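Local coordinates for protein phosphomethylpyrimidine kinase (Pyrococcus furiosus, PDB 2PB9) that probably makes thiamine phosphate with this C-terminal ThiN-family domain, while the whole protein probably also phosphorylates hydroxymethylpyrimidine and its phosphate, at residues Asn14-Phe19 with Thr33-Ser38; Glu20-Val25 with Glu178-Ile183; Arg56-Gly61 with Lys65-Val70. All coordinates share one frame; numbering follows the deposited sequence.

Interaction 1: residues Asn14-Phe19 with Thr33-Ser38; sequences NAVREF and TNFVYS
Phe35 turns its ring from the strand toward the helix and meets Ala15 first, with Phe35 CE1 3.4 Å from Ala15 CB. The same methyl also lies near the next ring atom, Phe35 CZ. Val16 adds a looser touch from the neighbouring helical position, where its CG2 comes to 4.2 Å from Phe35 CD1. Both methyls approach the ring obliquely. The small side chain of Ala15 lets a broad aromatic come close to the helix surface, where the CA atoms of Val16 and Phe35 are 7.2 Å apart. With CG anti to the backbone N (chi1 -165°), the Phe35 ring is carried off the strand into apolar surroundings, where it also packs on Ile96 of strand 94-98 and Val179 of helix 176-185. Val16 also leans on Val53, so the helix touches more than one strand. Within the helix, Asn14 OD1 accepts a bond from Arg17 NH2 at 3.1 Å in the guanidinium plane, while Glu18 pairs with Lys184 of helix 176-185 in a salt bridge. Backbone bonds of Val36 with Ala95 and of Tyr37 with Ala51 fix the strand between 94-98 and 50-53. This is apolar helix-on-sheet packing, helix 5-21 against a mixed, mostly antiparallel sheet.

Interaction 2: residues Glu20-Val25 with Glu178-Ile183; sequences ESINPV and EVLEKI
Leu180 and Ile183, one helical turn apart on helix 176-185, both meet the end methyl of Ile22, which lies just where helix 5-21 gives way to a loop. Reading along 178-183, Glu178 comes first, on the polar side: its carboxylate pairs with Arg174, and its backbone N donates to Asn175 OD1. Val179 turns inward and packs on Ser94 and Ile96 of strand 94-98. Leu180 follows, with CG anti to the backbone N (chi1 -175°), which sends its branched end toward the loop. There Leu180 CD1 touches Ile22 CD1 at 3.9 Å, the two chains running past one another in opposite senses, and Leu180 also packs on Glu18. The contact thus ties the C-terminal end of the first helix of the ThiN domain to its last helix, both of which lie on the central sheet. Ile22 suits this junction because its CG1 arm, with CD1 extended (chi2 -180°), bridges to both partners. Just beyond it Asn23 has positive phi (45°), a conformation asparagine tolerates well, and the chain turns away from the helical path there into Pro24, which packs on Phe19. Lys182 continues the helix with a backbone bond from its N to Glu178 O at 3.2 Å. Ile183 points at the loop, its CG2 4.2 Å from Ile22 CD1, and rests as well on Phe19 and Leu27.

Interaction 3: residues Arg56-Gly61 with Lys65-Val70; sequences RIVKYG and KAVGPV. With PO4 (phosphate ion), chain C.
A small antiparallel beta hairpin joins strands 57-59 and 64-66, pairing Ile57 with Ala66 and Val58 with Lys65, beside a bound phosphate. Val58 and Lys65 form the hydrogen-bonded pair: Val58 N reaches Lys65 O at 2.8 Å, and Lys65 N returns a 2.8 Å bond to Val58 O. The pairing runs on past the strand, where Val67 N donates to Arg56 O at 2.9 Å. In the non-hydrogen-bonded pair, Ile57 CG1 lies 4.0 Å from Ala66 CB; the small alanine suits a place beside the branched isoleucine. On the face of Val58 and Lys65, the fully extended lysine chain runs alongside Tyr60, pointing the same way. Lys65 CD lies 3.7 Å from the centroid of the Tyr60 ring, only 4° off the normal, in a CH-pi contact. The lysine ammonium continues to Val67 O of the second subunit. Val58 CG2 meets Val67 CG2 at 4.2 Å, and both valines also pack on Val67 of that subunit.

Arg56 points away from the partner strand, and its NE gives PO4 O2 a 2.9 Å bond at the edge of the guanidinium, with an N-H...O angle of 155°. NH1 is held by Val31 O, and NH2 makes a salt bridge with Glu30 of the second subunit, which fixes the group's orientation. Ser75 OG and the backbone N atoms of His77 and Leu78 also bind the ion. It probably came from the crystallisation liquor, but its site is consistent with a place for a substrate phosphate.

Beneath the hairpin, Ile57 packs on Phe19 and Ala66 on Val16 of helix 5-21, and Ala66 also touches Val53 of strand 50-53.

How the interactions relate
Helix 5-21 connects all three contacts: it carries 14-19, leads into 20-25 and lies under the hairpin of interaction 3. The centres of interactions 1 and 2 are about 9 Å apart, those of 1 and 3 about 10 Å, and those of 2 and 3 about 13 Å. Along the chain the segments of 1 and 2 alternate, whereas 56-61 and 65-70 follow both segments of interaction 1 and precede 178-183. Probable hydrogen bonds from Ile57 N to Thr33 O and from Ala66 N to Glu20 OE2 fasten the hairpin to its neighbours. The first helix thus lies between the last helix and the hairpin at the subunit interface, touching both.

Interaction 1: residues Asn14-Phe19 with Thr33-Ser38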
loop_
_atom_site.group_PDB
_atom_site.type_symbol
_atom_site.label_atom_id
_atom_site.label_comp_id
_atom_site.label_asym_id
_atom_site.label_seq_id
_atom_site.Cartn_x
_atom_site.Cartn_y
_atom_site.Cartn_z
ATOM N N ASN A 14 30.806 4.577 23.264
ATOM C CA ASN A 14 30.701 3.604 24.348
ATOM C C ASN A 14 29.361 2.892 24.260
ATOM O O ASN A 14 29.298 1.658 24.298
ATOM C CB ASN A 14 30.806 4.272 25.726
ATOM C CG ASN A 14 32.198 4.811 26.022
ATOM O OD1 ASN A 14 33.210 4.135 25.794
ATOM N ND2 ASN A 14 32.257 6.032 26.550
ATOM N N ALA A 15 28.291 3.675 24.149
ATOM C CA ALA A 15 26.941 3.125 24.065
ATOM C C ALA A 15 26.858 2.092 22.948
ATOM O O ALA A 15 26.288 1.020 23.125
ATOM C CB ALA A 15 25.928 4.247 23.828
ATOM N N VAL A 16 27.433 2.420 21.799
ATOM C CA VAL A 16 27.437 1.515 20.659
ATOM C C VAL A 16 28.148 0.211 21.022
ATOM O O VAL A 16 27.727 -0.874 20.614
ATOM C CB VAL A 16 28.146 2.168 19.445
ATOM C CG1 VAL A 16 28.284 1.167 18.314
ATOM C CG2 VAL A 16 27.360 3.385 18.979
ATOM N N ARG A 17 29.230 0.321 21.786
ATOM C CA ARG A 17 29.973 -0.859 22.191
ATOM C C ARG A 17 29.110 -1.655 23.166
ATOM O O ARG A 17 29.022 -2.876 23.080
ATOM C CB ARG A 17 31.305 -0.474 22.845
ATOM C CG ARG A 17 32.409 -1.504 22.586
ATOM C CD ARG A 17 33.640 -1.377 23.499
ATOM N NE ARG A 17 34.322 -0.081 23.416
ATOM C CZ ARG A 17 33.990 0.994 24.129
ATOM N NH1 ARG A 17 32.976 0.939 24.994
ATOM N NH2 ARG A 17 34.672 2.126 23.984
ATOM N N GLU A 18 28.454 -0.964 24.088
ATOM C CA GLU A 18 27.610 -1.672 25.030
ATOM C C GLU A 18 26.353 -2.214 24.337
ATOM O O GLU A 18 25.877 -3.302 24.651
ATOM C CB GLU A 18 27.226 -0.772 26.208
ATOM C CG GLU A 18 26.360 -1.495 27.230
ATOM C CD GLU A 18 26.147 -0.707 28.510
ATOM O OE1 GLU A 18 25.846 0.502 28.430
ATOM O OE2 GLU A 18 26.265 -1.299 29.604
ATOM N N PHE A 19 25.818 -1.430 23.401
ATOM C CA PHE A 19 24.664 -1.932 22.675
ATOM C C PHE A 19 24.921 -3.292 22.038
ATOM O O PHE A 19 24.182 -4.229 22.203
ATOM C CB PHE A 19 24.226 -0.936 21.602
ATOM C CG PHE A 19 23.126 -1.453 20.727
ATOM C CD1 PHE A 19 21.826 -1.520 21.197
ATOM C CD2 PHE A 19 23.394 -1.875 19.437
ATOM C CE1 PHE A 19 20.809 -1.999 20.393
ATOM C CE2 PHE A 19 22.383 -2.357 18.629
ATOM C CZ PHE A 19 21.088 -2.419 19.106
ATOM N N THR A 33 20.517 -0.574 12.134
ATOM C CA THR A 33 20.237 0.338 13.219
ATOM C C THR A 33 21.338 1.393 13.330
ATOM O O THR A 33 22.534 1.086 13.250
ATOM C CB THR A 33 20.095 -0.414 14.572
ATOM O OG1 THR A 33 18.842 -1.105 14.596
ATOM C CG2 THR A 33 20.161 0.567 15.760
ATOM N N ASN A 34 20.914 2.641 13.482
ATOM C CA ASN A 34 21.842 3.729 13.656
ATOM C C ASN A 34 21.526 4.352 15.016
ATOM O O ASN A 34 20.366 4.455 15.419
ATOM C CB ASN A 34 21.705 4.750 12.527
ATOM C CG ASN A 34 23.030 5.422 12.193
ATOM O OD1 ASN A 34 23.214 5.928 11.092
ATOM N ND2 ASN A 34 23.958 5.425 13.144
ATOM N N PHE A 35 22.574 4.742 15.725
ATOM C CA PHE A 35 22.458 5.324 17.050
ATOM C C PHE A 35 23.132 6.692 16.929
ATOM O O PHE A 35 24.305 6.783 16.546
ATOM C CB PHE A 35 23.196 4.401 18.029
ATOM C CG PHE A 35 22.885 4.644 19.476
ATOM C CD1 PHE A 35 23.396 3.784 20.450
ATOM C CD2 PHE A 35 22.126 5.739 19.881
ATOM C CE1 PHE A 35 23.161 4.009 21.811
ATOM C CE2 PHE A 35 21.883 5.979 21.238
ATOM C CZ PHE A 35 22.405 5.110 22.205
ATOM N N VAL A 36 22.395 7.757 17.229
ATOM C CA VAL A 36 22.968 9.092 17.097
ATOM C C VAL A 36 22.992 9.948 18.345
ATOM O O VAL A 36 22.268 9.704 19.314
ATOM C CB VAL A 36 22.263 9.928 15.990
ATOM C CG1 VAL A 36 22.326 9.198 14.678
ATOM C CG2 VAL A 36 20.817 10.237 16.387
ATOM N N TYR A 37 23.847 10.959 18.292
ATOM C CA TYR A 37 24.007 11.914 19.372
ATOM C C TYR A 37 24.388 13.232 18.709
ATOM O O TYR A 37 25.468 13.377 18.135
ATOM C CB TYR A 37 25.089 11.448 20.332
ATOM C CG TYR A 37 25.125 12.211 21.636
ATOM C CD1 TYR A 37 24.080 13.062 22.005
ATOM C CD2 TYR A 37 26.203 12.063 22.516
ATOM C CE1 TYR A 37 24.106 13.748 23.213
ATOM C CE2 TYR A 37 26.237 12.739 23.726
ATOM C CZ TYR A 37 25.190 13.578 24.066
ATOM O OH TYR A 37 25.236 14.232 25.266
ATOM N N SER A 38 23.471 14.184 18.784
ATOM C CA SER A 38 23.645 15.482 18.163
ATOM C C SER A 38 24.384 16.507 19.005
ATOM O O SER A 38 24.572 16.330 20.209
ATOM C CB SER A 38 22.267 16.039 17.795
ATOM O OG SER A 38 22.352 17.389 17.405
#

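Interaction 2: residues Glu20-Val25 with Glu178-Ile183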
loop_
_atom_site.group_PDB
_atom_site.type_symbol
_atom_site.label_atom_id
_atom_site.label_comp_id
_atom_site.label_asym_id
_atom_site.label_seq_id
_atom_site.Cartn_x
_atom_site.Cartn_y
_atom_site.Cartn_z
ATOM N N GLU A 20 26.087 -3.353 21.382
ATOM C CA GLU A 20 26.537 -4.590 20.758
ATOM C C GLU A 20 26.705 -5.706 21.788
ATOM O O GLU A 20 26.266 -6.829 21.565
ATOM C CB GLU A 20 27.882 -4.391 20.056
ATOM C CG GLU A 20 27.852 -3.549 18.818
ATOM C CD GLU A 20 29.220 -3.433 18.189
ATOM O OE1 GLU A 20 30.159 -3.025 18.912
ATOM O OE2 GLU A 20 29.368 -3.740 16.983
ATOM N N SER A 21 27.344 -5.398 22.912
ATOM C CA SER A 21 27.569 -6.409 23.932
ATOM C C SER A 21 26.277 -7.059 24.429
ATOM O O SER A 21 26.235 -8.272 24.624
ATOM C CB SER A 21 28.366 -5.830 25.113
ATOM O OG SER A 21 27.553 -5.063 25.982
ATOM N N ILE A 22 25.220 -6.277 24.625
ATOM C CA ILE A 22 23.957 -6.857 25.087
ATOM C C ILE A 22 23.312 -7.703 23.993
ATOM O O ILE A 22 22.282 -8.336 24.207
ATOM C CB ILE A 22 22.959 -5.774 25.570
ATOM C CG1 ILE A 22 22.616 -4.806 24.438
ATOM C CG2 ILE A 22 23.554 -5.019 26.754
ATOM C CD1 ILE A 22 21.643 -3.718 24.859
ATOM N N ASN A 23 23.938 -7.698 22.818
ATOM C CA ASN A 23 23.497 -8.483 21.666
ATOM C C ASN A 23 22.002 -8.456 21.355
ATOM O O ASN A 23 21.310 -9.464 21.500
ATOM C CB ASN A 23 23.940 -9.938 21.844
ATOM C CG ASN A 23 23.533 -10.819 20.675
ATOM O OD1 ASN A 23 23.896 -10.552 19.528
ATOM N ND2 ASN A 23 22.772 -11.874 20.962
ATOM N N PRO A 24 21.492 -7.303 20.898
ATOM C CA PRO A 24 20.086 -7.084 20.547
ATOM C C PRO A 24 19.780 -7.411 19.082
ATOM O O PRO A 24 19.517 -6.521 18.275
ATOM C CB PRO A 24 19.912 -5.608 20.838
ATOM C CG PRO A 24 21.216 -5.056 20.326
ATOM C CD PRO A 24 22.240 -6.033 20.863
ATOM N N VAL A 25 19.807 -8.690 18.737
ATOM C CA VAL A 25 19.554 -9.087 17.363
ATOM C C VAL A 25 18.086 -8.946 16.952
ATOM O O VAL A 25 17.790 -8.443 15.867
ATOM C CB VAL A 25 20.008 -10.543 17.122
ATOM C CG1 VAL A 25 20.111 -10.819 15.627
ATOM C CG2 VAL A 25 21.343 -10.782 17.808
ATOM N N GLU A 178 21.098 7.176 28.304
ATOM C CA GLU A 178 19.676 7.072 28.605
ATOM C C GLU A 178 18.941 6.266 27.547
ATOM O O GLU A 178 18.039 5.478 27.858
ATOM C CB GLU A 178 19.069 8.463 28.733
ATOM C CG GLU A 178 19.389 9.096 30.069
ATOM C CD GLU A 178 18.897 10.521 30.179
ATOM O OE1 GLU A 178 17.772 10.804 29.685
ATOM O OE2 GLU A 178 19.637 11.348 30.771
ATOM N N VAL A 179 19.332 6.463 26.295
ATOM C CA VAL A 179 18.710 5.737 25.209
ATOM C C VAL A 179 18.993 4.262 25.468
ATOM O O VAL A 179 18.073 3.445 25.585
ATOM C CB VAL A 179 19.294 6.164 23.837
ATOM C CG1 VAL A 179 18.773 5.247 22.736
ATOM C CG2 VAL A 179 18.913 7.619 23.531
ATOM N N LEU A 180 20.274 3.931 25.587
ATOM C CA LEU A 180 20.664 2.554 25.835
ATOM C C LEU A 180 19.943 1.947 27.034
ATOM O O LEU A 180 19.728 0.737 27.086
ATOM C CB LEU A 180 22.167 2.453 26.052
ATOM C CG LEU A 180 22.627 1.006 26.206
ATOM C CD1 LEU A 180 22.060 0.142 25.085
ATOM C CD2 LEU A 180 24.132 0.967 26.201
ATOM N N GLU A 181 19.560 2.782 27.995
ATOM C CA GLU A 181 18.882 2.270 29.173
ATOM C C GLU A 181 17.467 1.810 28.849
ATOM O O GLU A 181 17.007 0.811 29.391
ATOM C CB GLU A 181 18.887 3.321 30.287
ATOM C CG GLU A 181 20.312 3.706 30.715
ATOM C CD GLU A 181 20.381 4.582 31.970
ATOM O OE1 GLU A 181 20.031 4.081 33.063
ATOM O OE2 GLU A 181 20.792 5.763 31.864
ATOM N N LYS A 182 16.779 2.518 27.961
ATOM C CA LYS A 182 15.421 2.130 27.587
ATOM C C LYS A 182 15.504 0.795 26.856
ATOM O O LYS A 182 14.662 -0.084 27.027
ATOM C CB LYS A 182 14.793 3.159 26.639
ATOM C CG LYS A 182 14.743 4.581 27.137
ATOM C CD LYS A 182 13.440 4.883 27.829
ATOM C CE LYS A 182 13.423 6.310 28.358
ATOM N NZ LYS A 182 14.525 6.553 29.346
ATOM N N ILE A 183 16.525 0.657 26.021
ATOM C CA ILE A 183 16.712 -0.561 25.253
ATOM C C ILE A 183 16.951 -1.735 26.185
ATOM O O ILE A 183 16.377 -2.814 26.008
ATOM C CB ILE A 183 17.900 -0.420 24.279
ATOM C CG1 ILE A 183 17.603 0.691 23.270
ATOM C CG2 ILE A 183 18.159 -1.742 23.562
ATOM C CD1 ILE A 183 16.345 0.461 22.444
#

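Interaction 3: residues Arg56-Gly61 with Lys65-Val70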
loop_
_atom_site.group_PDB
_atom_site.type_symbol
_atom_site.label_atom_id
_atom_site.label_comp_id
_atom_site.label_asym_id
_atom_site.label_seq_id
_atom_site.Cartn_x
_atom_site.Cartn_y
_atom_site.Cartn_z
ATOM N N ARG A 56 25.914 2.022 9.962
ATOM C CA ARG A 56 24.931 1.529 10.926
ATOM C C ARG A 56 25.370 0.239 11.615
ATOM O O ARG A 56 26.534 -0.153 11.546
ATOM C CB ARG A 56 23.585 1.320 10.229
ATOM C CG ARG A 56 23.096 2.560 9.503
ATOM C CD ARG A 56 21.917 2.251 8.609
ATOM N NE ARG A 56 21.644 3.309 7.641
ATOM C CZ ARG A 56 21.098 3.086 6.449
ATOM N NH1 ARG A 56 20.779 1.850 6.091
ATOM N NH2 ARG A 56 20.858 4.091 5.617
ATOM N N ILE A 57 24.432 -0.402 12.300
ATOM C CA ILE A 57 24.704 -1.660 12.990
ATOM C C ILE A 57 23.731 -2.679 12.398
ATOM O O ILE A 57 22.513 -2.502 12.470
ATOM C CB ILE A 57 24.470 -1.519 14.506
ATOM C CG1 ILE A 57 25.107 -0.217 15.000
ATOM C CG2 ILE A 57 25.085 -2.706 15.243
ATOM C CD1 ILE A 57 24.823 0.111 16.456
ATOM N N VAL A 58 24.276 -3.737 11.804
ATOM C CA VAL A 58 23.462 -4.760 11.143
ATOM C C VAL A 58 23.501 -6.141 11.806
ATOM O O VAL A 58 24.390 -6.426 12.618
ATOM C CB VAL A 58 23.922 -4.907 9.669
ATOM C CG1 VAL A 58 23.949 -3.548 9.004
ATOM C CG2 VAL A 58 25.315 -5.516 9.602
ATOM N N LYS A 59 22.529 -6.991 11.467
ATOM C CA LYS A 59 22.512 -8.346 12.019
ATOM C C LYS A 59 23.755 -9.029 11.474
ATOM O O LYS A 59 24.016 -9.001 10.267
ATOM C CB LYS A 59 21.295 -9.160 11.560
ATOM C CG LYS A 59 19.928 -8.717 12.068
ATOM C CD LYS A 59 18.919 -9.876 11.918
ATOM C CE LYS A 59 17.432 -9.428 11.984
ATOM N NZ LYS A 59 16.900 -8.937 13.325
ATOM N N TYR A 60 24.540 -9.624 12.354
ATOM C CA TYR A 60 25.714 -10.312 11.880
ATOM C C TYR A 60 25.341 -11.793 11.941
ATOM O O TYR A 60 24.470 -12.240 11.193
ATOM C CB TYR A 60 26.921 -9.959 12.748
ATOM C CG TYR A 60 28.237 -10.173 12.039
ATOM C CD1 TYR A 60 28.374 -9.882 10.681
ATOM C CD2 TYR A 60 29.339 -10.696 12.715
ATOM C CE1 TYR A 60 29.583 -10.117 10.013
ATOM C CE2 TYR A 60 30.543 -10.931 12.062
ATOM C CZ TYR A 60 30.660 -10.645 10.714
ATOM O OH TYR A 60 31.842 -10.917 10.067
ATOM N N GLY A 61 25.967 -12.573 12.802
ATOM C CA GLY A 61 25.559 -13.963 12.852
ATOM C C GLY A 61 24.293 -13.934 13.678
ATOM O O GLY A 61 23.265 -13.410 13.247
ATOM N N LYS A 65 26.461 -6.048 14.486
ATOM C CA LYS A 65 27.770 -5.487 14.235
ATOM C C LYS A 65 27.657 -4.078 13.701
ATOM O O LYS A 65 26.845 -3.802 12.822
ATOM C CB LYS A 65 28.521 -6.374 13.236
ATOM C CG LYS A 65 29.914 -5.900 12.879
ATOM C CD LYS A 65 30.619 -6.903 11.981
ATOM C CE LYS A 65 31.957 -6.368 11.504
ATOM N NZ LYS A 65 32.697 -7.383 10.710
ATOM N N ALA A 66 28.457 -3.181 14.267
ATOM C CA ALA A 66 28.490 -1.791 13.825
ATOM C C ALA A 66 29.481 -1.833 12.683
ATOM O O ALA A 66 30.656 -2.108 12.896
ATOM C CB ALA A 66 29.004 -0.891 14.936
ATOM N N VAL A 67 29.015 -1.579 11.469
ATOM C CA VAL A 67 29.904 -1.650 10.313
ATOM C C VAL A 67 31.091 -0.709 10.367
ATOM O O VAL A 67 32.146 -1.020 9.835
ATOM C CB VAL A 67 29.144 -1.392 8.995
ATOM C CG1 VAL A 67 30.121 -1.392 7.822
ATOM C CG2 VAL A 67 28.081 -2.461 8.802
ATOM N N GLY A 68 30.924 0.438 11.010
ATOM C CA GLY A 68 32.017 1.385 11.065
ATOM C C GLY A 68 32.107 2.171 12.353
ATOM O O GLY A 68 31.479 1.821 13.360
ATOM N N PRO A 69 32.925 3.235 12.352
ATOM C CA PRO A 69 33.135 4.110 13.504
ATOM C C PRO A 69 32.095 5.225 13.581
ATOM O O PRO A 69 31.305 5.437 12.648
ATOM C CB PRO A 69 34.524 4.656 13.254
ATOM C CG PRO A 69 34.516 4.818 11.780
ATOM C CD PRO A 69 33.922 3.521 11.305
ATOM N N VAL A 70 32.105 5.925 14.706
ATOM C CA VAL A 70 31.196 7.035 14.933
ATOM C C VAL A 70 31.799 8.260 14.266
ATOM O O VAL A 70 32.980 8.543 14.446
ATOM C CB VAL A 70 31.027 7.318 16.434
ATOM C CG1 VAL A 70 30.115 8.504 16.629
ATOM C CG2 VAL A 70 30.468 6.091 17.146
HETATM P P PO4 C . 20.544 6.500 8.804
HETATM O O1 PO4 C . 19.460 5.491 8.924
HETATM O O2 PO4 C . 21.864 5.829 8.994
HETATM O O3 PO4 C . 20.488 7.099 7.425
HETATM O O4 PO4 C . 20.354 7.557 9.833
#